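Local coordinates for NADH:ubiquinone oxidoreductase, Na translocating, F subunit (Porphyromonas gingivalis, PDB 2R6H), which is a flavoprotein oxidoreductase subunit that combines an FAD-binding antiparallel barrel domain with an NAD-binding domain and holds flavin-adenine dinucleotide, at residues I47-Y52 against P125-S130; N53-D58 against S76-N81; L103-A108 against S130-L135. All coordinates share one frame; numbering follows the deposited sequence.

From the N terminus, strand 44-49 of the antiparallel sheet runs into 50-52, and this segment meets P125-S130, 73 residues later, to form interaction 1. Inside that long loop the chain leaves N53-D58, passes through helix 66-71 and returns as S76-N81, pairing antiparallel with it, so interaction 2 is nested within interaction 1. Interaction 3 opens only after interaction 2 has closed: L103-A108, at the end of outermost strand 100-106, meets S130-L135. Its first segment lies inside the loop of interaction 1 and its second follows S129, so the two cross, sharing S130. Interactions 1 and 3 place helix 127-132 between strands 44-49 and 100-106, and both touch FAD.

Interaction 1: residues I47-Y52 against P125-S130; sequences IKIPKY and PGISSS. With FAD (flavin-adenine dinucleotide), chain H.
In this FAD-binding antiparallel barrel domain, the end of strand 44-49 and the turn after it back the start of helix 127-132, whose backbone N-H groups hold the diphosphate of FAD. I49 makes the apolar half of the contact. Its CB lies 4.2 Å from CD1 of I127. Chi1 (-82°) puts CG1 anti to the carbonyl carbon and leaves CG2 anti to the backbone N, where CG2 approaches I127 CD1 to 3.4 Å, the two side chains crossing obliquely. The other branch runs toward S128: CG1 passes its CA and OG, and CD1 ends beside OG. That hydroxyl has its polar partner in Y89 OH, so it can face an aliphatic chain without losing a hydrogen bond. I49 suits the site because its two branches cover neighbouring residues.

Y52 supplies the polar half. Its CG sits between the backbone N and carbonyl carbon, chi1 82°, which carries the ring across to the helix. I127 O lies at the ring edge and accepts a hydrogen bond from Y52 OH at 2.5 Å. I127 N points to FAD O2A at 3.1 Å, and S129 gives both N and OG to O2P. Such gathered N-H groups probably help offset the phosphate charge. Just before I127, G126 O accepts from both S130 N, at 2.9 Å, and S130 OG, at 2.7 Å.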
loop_
_atom_site.group_PDB
_atom_site.type_symbol
_atom_site.label_atom_id
_atom_site.label_comp_id
_atom_site.label_asym_id
_atom_site.label_seq_id
_atom_site.Cartn_x
_atom_site.Cartn_y
_atom_site.Cartn_z
ATOM N N ILE A 47 -1.152 14.244 -6.073
ATOM C CA ILE A 47 -0.238 14.591 -7.148
ATOM C C ILE A 47 -0.987 15.265 -8.277
ATOM O O ILE A 47 -2.095 14.862 -8.616
ATOM C CB ILE A 47 0.451 13.353 -7.748
ATOM C CG1 ILE A 47 0.938 12.415 -6.651
ATOM C CG2 ILE A 47 1.616 13.779 -8.635
ATOM C CD1 ILE A 47 1.904 13.059 -5.700
ATOM N N LYS A 48 -0.381 16.301 -8.849
ATOM C CA LYS A 48 -0.884 16.849 -10.094
ATOM C C LYS A 48 -0.328 16.003 -11.216
ATOM O O LYS A 48 0.882 15.856 -11.358
ATOM C CB LYS A 48 -0.501 18.323 -10.281
ATOM C CG LYS A 48 -1.556 19.298 -9.756
ATOM C CD LYS A 48 -1.402 20.715 -10.317
ATOM C CE LYS A 48 -2.344 21.697 -9.601
ATOM N NZ LYS A 48 -2.204 23.102 -10.100
ATOM N N ILE A 49 -1.227 15.408 -11.982
ATOM C CA ILE A 49 -0.868 14.706 -13.191
ATOM C C ILE A 49 -1.215 15.615 -14.379
ATOM O O ILE A 49 -2.379 16.005 -14.550
ATOM C CB ILE A 49 -1.652 13.399 -13.310
ATOM C CG1 ILE A 49 -0.989 12.302 -12.487
ATOM C CG2 ILE A 49 -1.671 12.952 -14.723
ATOM C CD1 ILE A 49 -1.332 12.357 -11.049
ATOM N N PRO A 50 -0.212 15.947 -15.213
ATOM C CA PRO A 50 -0.397 16.889 -16.319
ATOM C C PRO A 50 -0.867 16.182 -17.585
ATOM O O PRO A 50 -1.031 14.957 -17.577
ATOM C CB PRO A 50 1.021 17.385 -16.533
ATOM C CG PRO A 50 1.800 16.100 -16.418
ATOM C CD PRO A 50 1.108 15.298 -15.305
ATOM N N LYS A 51 -1.082 16.944 -18.655
ATOM C CA LYS A 51 -1.312 16.339 -19.958
ATOM C C LYS A 51 -0.023 15.612 -20.327
ATOM O O LYS A 51 1.065 16.088 -20.019
ATOM C CB LYS A 51 -1.659 17.401 -21.002
ATOM C CG LYS A 51 -2.981 18.121 -20.744
ATOM C CD LYS A 51 -3.393 19.082 -21.886
ATOM C CE LYS A 51 -3.839 18.323 -23.142
ATOM N NZ LYS A 51 -4.534 19.172 -24.159
ATOM N N TYR A 52 -0.139 14.454 -20.964
ATOM C CA TYR A 52 1.045 13.675 -21.269
ATOM C C TYR A 52 0.772 12.436 -22.115
ATOM O O TYR A 52 -0.367 12.072 -22.394
ATOM C CB TYR A 52 1.727 13.243 -19.976
ATOM C CG TYR A 52 1.078 12.026 -19.374
ATOM C CD1 TYR A 52 0.111 12.148 -18.393
ATOM C CD2 TYR A 52 1.406 10.750 -19.813
ATOM C CE1 TYR A 52 -0.497 11.038 -17.854
ATOM C CE2 TYR A 52 0.804 9.635 -19.282
ATOM C CZ TYR A 52 -0.149 9.782 -18.299
ATOM O OH TYR A 52 -0.765 8.671 -17.759
ATOM N N PRO A 125 -5.148 2.334 -19.556
ATOM C CA PRO A 125 -4.566 2.124 -18.227
ATOM C C PRO A 125 -4.796 3.363 -17.379
ATOM O O PRO A 125 -5.334 4.356 -17.881
ATOM C CB PRO A 125 -3.071 1.949 -18.514
ATOM C CG PRO A 125 -2.984 1.610 -19.964
ATOM C CD PRO A 125 -4.131 2.318 -20.617
ATOM N N GLY A 126 -4.389 3.300 -16.116
ATOM C CA GLY A 126 -4.591 4.390 -15.176
ATOM C C GLY A 126 -3.771 5.623 -15.495
ATOM O O GLY A 126 -2.545 5.568 -15.462
ATOM N N ILE A 127 -4.439 6.738 -15.789
ATOM C CA ILE A 127 -3.732 7.921 -16.269
ATOM C C ILE A 127 -2.771 8.477 -15.224
ATOM O O ILE A 127 -1.794 9.131 -15.562
ATOM C CB ILE A 127 -4.682 9.046 -16.794
ATOM C CG1 ILE A 127 -5.258 9.843 -15.641
ATOM C CG2 ILE A 127 -5.793 8.501 -17.676
ATOM C CD1 ILE A 127 -4.477 11.082 -15.360
ATOM N N SER A 128 -3.035 8.216 -13.955
ATOM C CA SER A 128 -2.160 8.722 -12.916
ATOM C C SER A 128 -1.018 7.762 -12.611
ATOM O O SER A 128 0.159 8.100 -12.754
ATOM C CB SER A 128 -2.953 9.013 -11.651
ATOM O OG SER A 128 -2.075 9.290 -10.577
ATOM N N SER A 129 -1.360 6.562 -12.174
ATOM C CA SER A 129 -0.330 5.583 -11.892
ATOM C C SER A 129 0.656 5.474 -13.069
ATOM O O SER A 129 1.862 5.378 -12.855
ATOM C CB SER A 129 -0.948 4.234 -11.548
ATOM O OG SER A 129 -1.608 3.700 -12.676
ATOM N N SER A 130 0.146 5.525 -14.303
ATOM C CA SER A 130 0.989 5.377 -15.489
ATOM C C SER A 130 1.993 6.507 -15.611
ATOM O O SER A 130 3.090 6.287 -16.111
ATOM C CB SER A 130 0.166 5.284 -16.778
ATOM O OG SER A 130 -0.681 4.152 -16.779
HETATM P PA FAD H . -7.445 5.577 -13.450
HETATM O O1A FAD H . -8.227 6.280 -12.346
HETATM O O2A FAD H . -7.354 6.368 -14.759
HETATM O O5B FAD H . -8.071 4.107 -13.746
HETATM C C5B FAD H . -8.043 3.097 -12.749
HETATM C C4B FAD H . -8.241 1.723 -13.380
HETATM O O4B FAD H . -9.488 1.677 -14.047
HETATM C C3B FAD H . -7.167 1.406 -14.409
HETATM O O3B FAD H . -6.659 0.122 -14.142
HETATM C C2B FAD H . -7.875 1.399 -15.747
HETATM O O2B FAD H . -7.367 0.366 -16.563
HETATM C C1B FAD H . -9.324 1.133 -15.349
HETATM N N9A FAD H . -10.332 1.662 -16.311
HETATM C C8A FAD H . -10.414 2.925 -16.861
HETATM N N7A FAD H . -11.496 2.973 -17.681
HETATM C C5A FAD H . -12.114 1.760 -17.664
HETATM C C6A FAD H . -13.251 1.251 -18.309
HETATM N N6A FAD H . -13.913 1.987 -19.202
HETATM N N1A FAD H . -13.643 -0.062 -18.084
HETATM C C2A FAD H . -12.916 -0.873 -17.226
HETATM N N3A FAD H . -11.791 -0.368 -16.590
HETATM C C4A FAD H . -11.393 0.925 -16.805
HETATM N N1 FAD H . -3.279 4.109 -4.673
HETATM C C2 FAD H . -1.988 3.697 -4.461
HETATM O O2 FAD H . -1.450 3.019 -5.325
HETATM N N3 FAD H . -1.329 4.050 -3.293
HETATM C C4 FAD H . -1.954 4.826 -2.320
HETATM O O4 FAD H . -1.410 5.173 -1.258
HETATM C C4X FAD H . -3.256 5.236 -2.550
HETATM N N5 FAD H . -3.882 6.005 -1.594
HETATM C C5X FAD H . -5.185 6.404 -1.818
HETATM C C6 FAD H . -5.816 7.169 -0.842
HETATM C C7 FAD H . -7.124 7.601 -1.025
HETATM C C7M FAD H . -7.766 8.433 0.053
HETATM C C8 FAD H . -7.797 7.254 -2.199
HETATM C C8M FAD H . -9.206 7.698 -2.420
HETATM C C9 FAD H . -7.161 6.485 -3.167
HETATM C C9A FAD H . -5.854 6.055 -2.988
HETATM N N10 FAD H . -5.215 5.284 -3.947
HETATM C C10 FAD H . -3.920 4.875 -3.724
HETATM C "C1'" FAD H . -5.793 5.042 -5.309
HETATM C "C2'" FAD H . -5.247 6.100 -6.253
HETATM O "O2'" FAD H . -5.665 7.367 -5.806
HETATM C "C3'" FAD H . -5.723 5.904 -7.688
HETATM O "O3'" FAD H . -7.093 5.576 -7.731
HETATM C "C4'" FAD H . -4.881 4.837 -8.361
HETATM O "O4'" FAD H . -3.597 5.382 -8.511
HETATM C "C5'" FAD H . -5.416 4.495 -9.739
HETATM O "O5'" FAD H . -5.743 5.698 -10.395
HETATM P P FAD H . -5.149 5.999 -11.859
HETATM O O1P FAD H . -5.316 7.460 -12.202
HETATM O O2P FAD H . -3.714 5.546 -11.935
HETATM O O3P FAD H . -6.029 5.098 -12.835
#

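Interaction 2: residues N53-D58 against S76-N81; sequences NIRYAD and SLTCKN
With L77 CG anti to the carbonyl carbon, beside the backbone N (chi1 -73°), and Y56 chi1 at -87°, these two side chains lie side by side, pointing the same way, where a two-stranded antiparallel ribbon ends. CB of L77 sits over one face of the tyrosine ring, offset toward its rim and 3.7 Å from the ring centroid, a CH-pi contact; L77 CD1 continues along the ring toward Y56 CE1. An aromatic residue suits the place because its flat face accepts the leucine while its OH carries on to S130 OG.

The ribbon pairs strand 53-55 with 78-81. I54 and C79 are the hydrogen-bonded pair, I54 N reaching C79 O at 2.9 Å and C79 N returning to I54 O at 3.0 Å. Their side chains turn to the face where S134 and S130 lie. N53, R55, T78 and K80 occupy the other, solvent-exposed face, as suits polar and charged residues; the aliphatic part of R55 lies along T78, its CG 3.7 Å from CG2.

Beyond R55 the chain enters a 3-10 turn. Y56 N continues the pairing to L77 O at 3.0 Å. L77 O also accepts from a water at 2.5 Å, and this water accepts from A57 N at 3.3 Å.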
loop_
_atom_site.group_PDB
_atom_site.type_symbol
_atom_site.label_atom_id
_atom_site.label_comp_id
_atom_site.label_asym_id
_atom_site.label_seq_id
_atom_site.Cartn_x
_atom_site.Cartn_y
_atom_site.Cartn_z
ATOM N N ASN A 53 1.856 11.773 -22.482
ATOM C CA ASN A 53 1.821 10.638 -23.370
ATOM C C ASN A 53 2.909 9.689 -22.917
ATOM O O ASN A 53 4.036 10.125 -22.749
ATOM C CB ASN A 53 2.176 11.146 -24.758
ATOM C CG ASN A 53 1.693 10.237 -25.856
ATOM O OD1 ASN A 53 1.774 9.013 -25.750
ATOM N ND2 ASN A 53 1.188 10.833 -26.929
ATOM N N ILE A 54 2.611 8.409 -22.705
ATOM C CA ILE A 54 3.718 7.476 -22.462
ATOM C C ILE A 54 3.616 5.994 -22.791
ATOM O O ILE A 54 2.640 5.333 -22.465
ATOM C CB ILE A 54 4.294 7.561 -21.045
ATOM C CG1 ILE A 54 5.791 7.222 -21.139
ATOM C CG2 ILE A 54 3.535 6.637 -20.105
ATOM C CD1 ILE A 54 6.405 6.682 -19.886
ATOM N N ARG A 55 4.669 5.472 -23.416
ATOM C CA ARG A 55 4.803 4.045 -23.685
ATOM C C ARG A 55 5.367 3.292 -22.469
ATOM O O ARG A 55 6.370 3.702 -21.885
ATOM C CB ARG A 55 5.718 3.829 -24.891
ATOM C CG ARG A 55 5.257 4.513 -26.169
ATOM C CD ARG A 55 6.146 4.161 -27.355
ATOM N NE ARG A 55 7.024 5.260 -27.749
ATOM C CZ ARG A 55 8.082 5.122 -28.546
ATOM N NH1 ARG A 55 8.409 3.925 -29.021
ATOM N NH2 ARG A 55 8.822 6.176 -28.859
ATOM N N TYR A 56 4.731 2.182 -22.104
ATOM C CA TYR A 56 5.190 1.342 -20.997
ATOM C C TYR A 56 6.587 0.739 -21.247
ATOM O O TYR A 56 7.229 0.241 -20.326
ATOM C CB TYR A 56 4.189 0.218 -20.738
ATOM C CG TYR A 56 3.066 0.578 -19.795
ATOM C CD1 TYR A 56 2.535 -0.365 -18.936
ATOM C CD2 TYR A 56 2.536 1.864 -19.767
ATOM C CE1 TYR A 56 1.499 -0.041 -18.080
ATOM C CE2 TYR A 56 1.506 2.202 -18.910
ATOM C CZ TYR A 56 0.989 1.248 -18.069
ATOM O OH TYR A 56 -0.033 1.560 -17.207
ATOM N N ALA A 57 7.047 0.763 -22.491
ATOM C CA ALA A 57 8.341 0.186 -22.809
ATOM C C ALA A 57 9.451 1.077 -22.267
ATOM O O ALA A 57 10.634 0.742 -22.353
ATOM C CB ALA A 57 8.485 -0.000 -24.303
ATOM N N ASP A 58 9.056 2.210 -21.700
ATOM C CA ASP A 58 9.997 3.199 -21.214
ATOM C C ASP A 58 10.240 3.039 -19.731
ATOM O O ASP A 58 10.989 3.805 -19.134
ATOM C CB ASP A 58 9.441 4.600 -21.463
ATOM C CG ASP A 58 9.509 5.008 -22.930
ATOM O OD1 ASP A 58 8.555 5.705 -23.401
ATOM O OD2 ASP A 58 10.520 4.625 -23.588
ATOM N N SER A 76 3.665 -3.531 -23.896
ATOM C CA SER A 76 3.000 -3.063 -25.093
ATOM C C SER A 76 1.952 -2.003 -24.808
ATOM O O SER A 76 1.456 -1.358 -25.737
ATOM C CB SER A 76 2.396 -4.225 -25.843
ATOM O OG SER A 76 3.324 -4.693 -26.789
ATOM N N LEU A 77 1.621 -1.803 -23.534
ATOM C CA LEU A 77 0.660 -0.766 -23.156
ATOM C C LEU A 77 1.166 0.650 -23.471
ATOM O O LEU A 77 2.372 0.892 -23.491
ATOM C CB LEU A 77 0.323 -0.894 -21.674
ATOM C CG LEU A 77 -0.564 -2.111 -21.393
ATOM C CD1 LEU A 77 -0.563 -2.459 -19.919
ATOM C CD2 LEU A 77 -1.988 -1.879 -21.896
ATOM N N THR A 78 0.245 1.568 -23.761
ATOM C CA THR A 78 0.551 3.006 -23.815
ATOM C C THR A 78 -0.569 3.777 -23.126
ATOM O O THR A 78 -1.652 3.243 -22.954
ATOM C CB THR A 78 0.718 3.533 -25.251
ATOM O OG1 THR A 78 -0.444 3.210 -26.011
ATOM C CG2 THR A 78 1.929 2.940 -25.916
ATOM N N CYS A 79 -0.308 5.014 -22.718
ATOM C CA CYS A 79 -1.324 5.820 -22.033
ATOM C C CYS A 79 -1.255 7.315 -22.365
ATOM O O CYS A 79 -0.228 7.957 -22.163
ATOM C CB CYS A 79 -1.250 5.617 -20.514
ATOM S SG CYS A 79 -2.577 6.440 -19.582
ATOM N N LYS A 80 -2.365 7.853 -22.864
ATOM C CA LYS A 80 -2.484 9.268 -23.200
ATOM C C LYS A 80 -3.433 9.983 -22.225
ATOM O O LYS A 80 -4.582 9.588 -22.059
ATOM C CB LYS A 80 -3.012 9.400 -24.629
ATOM C CG LYS A 80 -3.028 10.805 -25.189
ATOM C CD LYS A 80 -1.944 10.999 -26.244
ATOM C CE LYS A 80 -1.786 12.471 -26.657
ATOM N NZ LYS A 80 -2.957 13.011 -27.434
ATOM N N ASN A 81 -2.962 11.030 -21.566
ATOM C CA ASN A 81 -3.858 11.835 -20.741
ATOM C C ASN A 81 -4.073 13.189 -21.381
ATOM O O ASN A 81 -3.115 13.900 -21.644
ATOM C CB ASN A 81 -3.288 12.015 -19.335
ATOM C CG ASN A 81 -4.148 12.913 -18.469
ATOM O OD1 ASN A 81 -5.375 12.899 -18.561
ATOM N ND2 ASN A 81 -3.503 13.705 -17.621
HETATM O O HOH W 1 4.610 0.618 -24.676
#

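Interaction 3: residues L103-A108 against S130-L135; sequences LNVRIA and SYIFSL. With FAD (flavin-adenine dinucleotide), chain H.
I107 and F133 fit like a knuckle against a palm. The beta-branched carbon is the bump: I107 CB sits over one face of the phenyl ring, 3.6 Å from its centroid and 15° off the ring normal, a CH-pi contact offset toward the rim. Because CG1 stands anti to the backbone N (chi1 -176°), the long branch of I107 runs across the ring toward the helix. There CD1 drops into the angle between the F133 ring and the S130 backbone, 3.7 Å from F133 CG and 3.6 Å from S130 CA. CG2, the short branch, rests by CZ and CE2.

V105 fills the next hollow. Its CG2 meets CG2 of I132 at 4.0 Å, the side chains crossing obliquely, while CG1 slides past CE1 of F133. V105 O approaches the edge of that ring, near its plane. Y89 also touches V105 and I132.

This joins outermost strand 100-106 and the loop beyond to S130-L135, from helix 127-132 and the turn after it, chiefly through apolar side chains. The V105 backbone pairs with K25, while N104 O and R106 N face the strand's other edge: N104 O accepts from FAD N3 at 2.8 Å, and R106 N donates to FAD O2 at 3.1 Å. V105 and I107 thus pack on the helix side while backbone meets the flavin, and neither bond depends on a side-chain group.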
loop_
_atom_site.group_PDB
_atom_site.type_symbol
_atom_site.label_atom_id
_atom_site.label_comp_id
_atom_site.label_asym_id
_atom_site.label_seq_id
_atom_site.Cartn_x
_atom_site.Cartn_y
_atom_site.Cartn_z
ATOM N N LEU A 103 5.884 7.277 -1.078
ATOM C CA LEU A 103 4.606 6.708 -1.494
ATOM C C LEU A 103 4.729 5.269 -2.053
ATOM O O LEU A 103 5.820 4.818 -2.416
ATOM C CB LEU A 103 3.900 7.642 -2.488
ATOM C CG LEU A 103 3.745 9.104 -2.045
ATOM C CD1 LEU A 103 3.046 9.921 -3.107
ATOM C CD2 LEU A 103 2.978 9.208 -0.761
ATOM N N ASN A 104 3.613 4.543 -2.085
ATOM C CA ASN A 104 3.562 3.238 -2.726
ATOM C C ASN A 104 2.542 3.276 -3.833
ATOM O O ASN A 104 1.357 3.390 -3.561
ATOM C CB ASN A 104 3.126 2.167 -1.739
ATOM C CG ASN A 104 4.139 1.916 -0.680
ATOM O OD1 ASN A 104 5.240 2.474 -0.708
ATOM N ND2 ASN A 104 3.783 1.072 0.279
ATOM N N VAL A 105 2.981 3.150 -5.077
ATOM C CA VAL A 105 2.061 3.274 -6.193
ATOM C C VAL A 105 1.869 1.989 -6.970
ATOM O O VAL A 105 2.820 1.464 -7.537
ATOM C CB VAL A 105 2.545 4.326 -7.149
ATOM C CG1 VAL A 105 1.528 4.544 -8.225
ATOM C CG2 VAL A 105 2.775 5.599 -6.399
ATOM N N ARG A 106 0.633 1.490 -6.986
ATOM C CA ARG A 106 0.241 0.348 -7.807
ATOM C C ARG A 106 -0.068 0.839 -9.219
ATOM O O ARG A 106 -0.944 1.685 -9.418
ATOM C CB ARG A 106 -1.000 -0.314 -7.199
ATOM C CG ARG A 106 -1.650 -1.446 -8.010
ATOM C CD ARG A 106 -0.861 -2.733 -7.855
ATOM N NE ARG A 106 -1.629 -3.961 -8.069
ATOM C CZ ARG A 106 -1.759 -4.575 -9.247
ATOM N NH1 ARG A 106 -1.190 -4.059 -10.337
ATOM N NH2 ARG A 106 -2.472 -5.701 -9.342
ATOM N N ILE A 107 0.657 0.327 -10.205
ATOM C CA ILE A 107 0.377 0.667 -11.599
ATOM C C ILE A 107 -0.966 0.070 -12.044
ATOM O O ILE A 107 -1.159 -1.153 -12.044
ATOM C CB ILE A 107 1.489 0.175 -12.523
ATOM C CG1 ILE A 107 1.217 0.618 -13.943
ATOM C CG2 ILE A 107 1.591 -1.328 -12.476
ATOM C CD1 ILE A 107 1.492 2.049 -14.179
ATOM N N ALA A 108 -1.907 0.931 -12.412
ATOM C CA ALA A 108 -3.255 0.472 -12.708
ATOM C C ALA A 108 -3.345 -0.042 -14.134
ATOM O O ALA A 108 -3.826 0.671 -15.020
ATOM C CB ALA A 108 -4.237 1.572 -12.488
ATOM N N SER A 130 0.146 5.525 -14.303
ATOM C CA SER A 130 0.989 5.377 -15.489
ATOM C C SER A 130 1.993 6.507 -15.611
ATOM O O SER A 130 3.090 6.287 -16.111
ATOM C CB SER A 130 0.166 5.284 -16.778
ATOM O OG SER A 130 -0.681 4.152 -16.779
ATOM N N TYR A 131 1.631 7.710 -15.169
ATOM C CA TYR A 131 2.543 8.852 -15.259
ATOM C C TYR A 131 3.597 8.715 -14.186
ATOM O O TYR A 131 4.785 8.845 -14.464
ATOM C CB TYR A 131 1.816 10.202 -15.128
ATOM C CG TYR A 131 2.744 11.410 -15.072
ATOM C CD1 TYR A 131 3.425 11.855 -16.204
ATOM C CD2 TYR A 131 2.932 12.114 -13.889
ATOM C CE1 TYR A 131 4.269 12.963 -16.156
ATOM C CE2 TYR A 131 3.778 13.224 -13.829
ATOM C CZ TYR A 131 4.438 13.646 -14.960
ATOM O OH TYR A 131 5.274 14.738 -14.884
ATOM N N ILE A 132 3.165 8.441 -12.961
ATOM C CA ILE A 132 4.114 8.283 -11.868
ATOM C C ILE A 132 5.159 7.233 -12.213
ATOM O O ILE A 132 6.354 7.451 -12.020
ATOM C CB ILE A 132 3.418 7.916 -10.556
ATOM C CG1 ILE A 132 2.605 9.117 -10.060
ATOM C CG2 ILE A 132 4.446 7.506 -9.529
ATOM C CD1 ILE A 132 1.491 8.767 -9.104
ATOM N N PHE A 133 4.715 6.105 -12.747
ATOM C CA PHE A 133 5.640 5.051 -13.123
ATOM C C PHE A 133 6.690 5.480 -14.137
ATOM O O PHE A 133 7.726 4.832 -14.278
ATOM C CB PHE A 133 4.893 3.833 -13.643
ATOM C CG PHE A 133 4.751 2.752 -12.628
ATOM C CD1 PHE A 133 4.011 2.957 -11.476
ATOM C CD2 PHE A 133 5.370 1.537 -12.812
ATOM C CE1 PHE A 133 3.887 1.974 -10.535
ATOM C CE2 PHE A 133 5.248 0.543 -11.864
ATOM C CZ PHE A 133 4.505 0.763 -10.728
ATOM N N SER A 134 6.441 6.562 -14.854
ATOM C CA SER A 134 7.408 6.991 -15.842
ATOM C C SER A 134 8.443 7.907 -15.207
ATOM O O SER A 134 9.428 8.261 -15.846
ATOM C CB SER A 134 6.712 7.720 -16.968
ATOM O OG SER A 134 6.300 8.979 -16.492
ATOM N N LEU A 135 8.233 8.276 -13.947
ATOM C CA LEU A 135 9.071 9.284 -13.296
ATOM C C LEU A 135 10.427 8.783 -12.830
ATOM O O LEU A 135 10.589 7.628 -12.429
ATOM C CB LEU A 135 8.352 9.902 -12.115
ATOM C CG LEU A 135 7.137 10.731 -12.476
ATOM C CD1 LEU A 135 6.613 11.370 -11.214
ATOM C CD2 LEU A 135 7.498 11.771 -13.519
HETATM P PA FAD H . -7.445 5.577 -13.450
HETATM O O1A FAD H . -8.227 6.280 -12.346
HETATM O O2A FAD H . -7.354 6.368 -14.759
HETATM O O5B FAD H . -8.071 4.107 -13.746
HETATM C C5B FAD H . -8.043 3.097 -12.749
HETATM C C4B FAD H . -8.241 1.723 -13.380
HETATM O O4B FAD H . -9.488 1.677 -14.047
HETATM C C3B FAD H . -7.167 1.406 -14.409
HETATM O O3B FAD H . -6.659 0.122 -14.142
HETATM C C2B FAD H . -7.875 1.399 -15.747
HETATM O O2B FAD H . -7.367 0.366 -16.563
HETATM C C1B FAD H . -9.324 1.133 -15.349
HETATM N N9A FAD H . -10.332 1.662 -16.311
HETATM C C8A FAD H . -10.414 2.925 -16.861
HETATM N N7A FAD H . -11.496 2.973 -17.681
HETATM C C5A FAD H . -12.114 1.760 -17.664
HETATM C C6A FAD H . -13.251 1.251 -18.309
HETATM N N6A FAD H . -13.913 1.987 -19.202
HETATM N N1A FAD H . -13.643 -0.062 -18.084
HETATM C C2A FAD H . -12.916 -0.873 -17.226
HETATM N N3A FAD H . -11.791 -0.368 -16.590
HETATM C C4A FAD H . -11.393 0.925 -16.805
HETATM N N1 FAD H . -3.279 4.109 -4.673
HETATM C C2 FAD H . -1.988 3.697 -4.461
HETATM O O2 FAD H . -1.450 3.019 -5.325
HETATM N N3 FAD H . -1.329 4.050 -3.293
HETATM C C4 FAD H . -1.954 4.826 -2.320
HETATM O O4 FAD H . -1.410 5.173 -1.258
HETATM C C4X FAD H . -3.256 5.236 -2.550
HETATM N N5 FAD H . -3.882 6.005 -1.594
HETATM C C5X FAD H . -5.185 6.404 -1.818
HETATM C C6 FAD H . -5.816 7.169 -0.842
HETATM C C7 FAD H . -7.124 7.601 -1.025
HETATM C C7M FAD H . -7.766 8.433 0.053
HETATM C C8 FAD H . -7.797 7.254 -2.199
HETATM C C8M FAD H . -9.206 7.698 -2.420
HETATM C C9 FAD H . -7.161 6.485 -3.167
HETATM C C9A FAD H . -5.854 6.055 -2.988
HETATM N N10 FAD H . -5.215 5.284 -3.947
HETATM C C10 FAD H . -3.920 4.875 -3.724
HETATM C "C1'" FAD H . -5.793 5.042 -5.309
HETATM C "C2'" FAD H . -5.247 6.100 -6.253
HETATM O "O2'" FAD H . -5.665 7.367 -5.806
HETATM C "C3'" FAD H . -5.723 5.904 -7.688
HETATM O "O3'" FAD H . -7.093 5.576 -7.731
HETATM C "C4'" FAD H . -4.881 4.837 -8.361
HETATM O "O4'" FAD H . -3.597 5.382 -8.511
HETATM C "C5'" FAD H . -5.416 4.495 -9.739
HETATM O "O5'" FAD H . -5.743 5.698 -10.395
HETATM P P FAD H . -5.149 5.999 -11.859
HETATM O O1P FAD H . -5.316 7.460 -12.202
HETATM O O2P FAD H . -3.714 5.546 -11.935
HETATM O O3P FAD H . -6.029 5.098 -12.835
#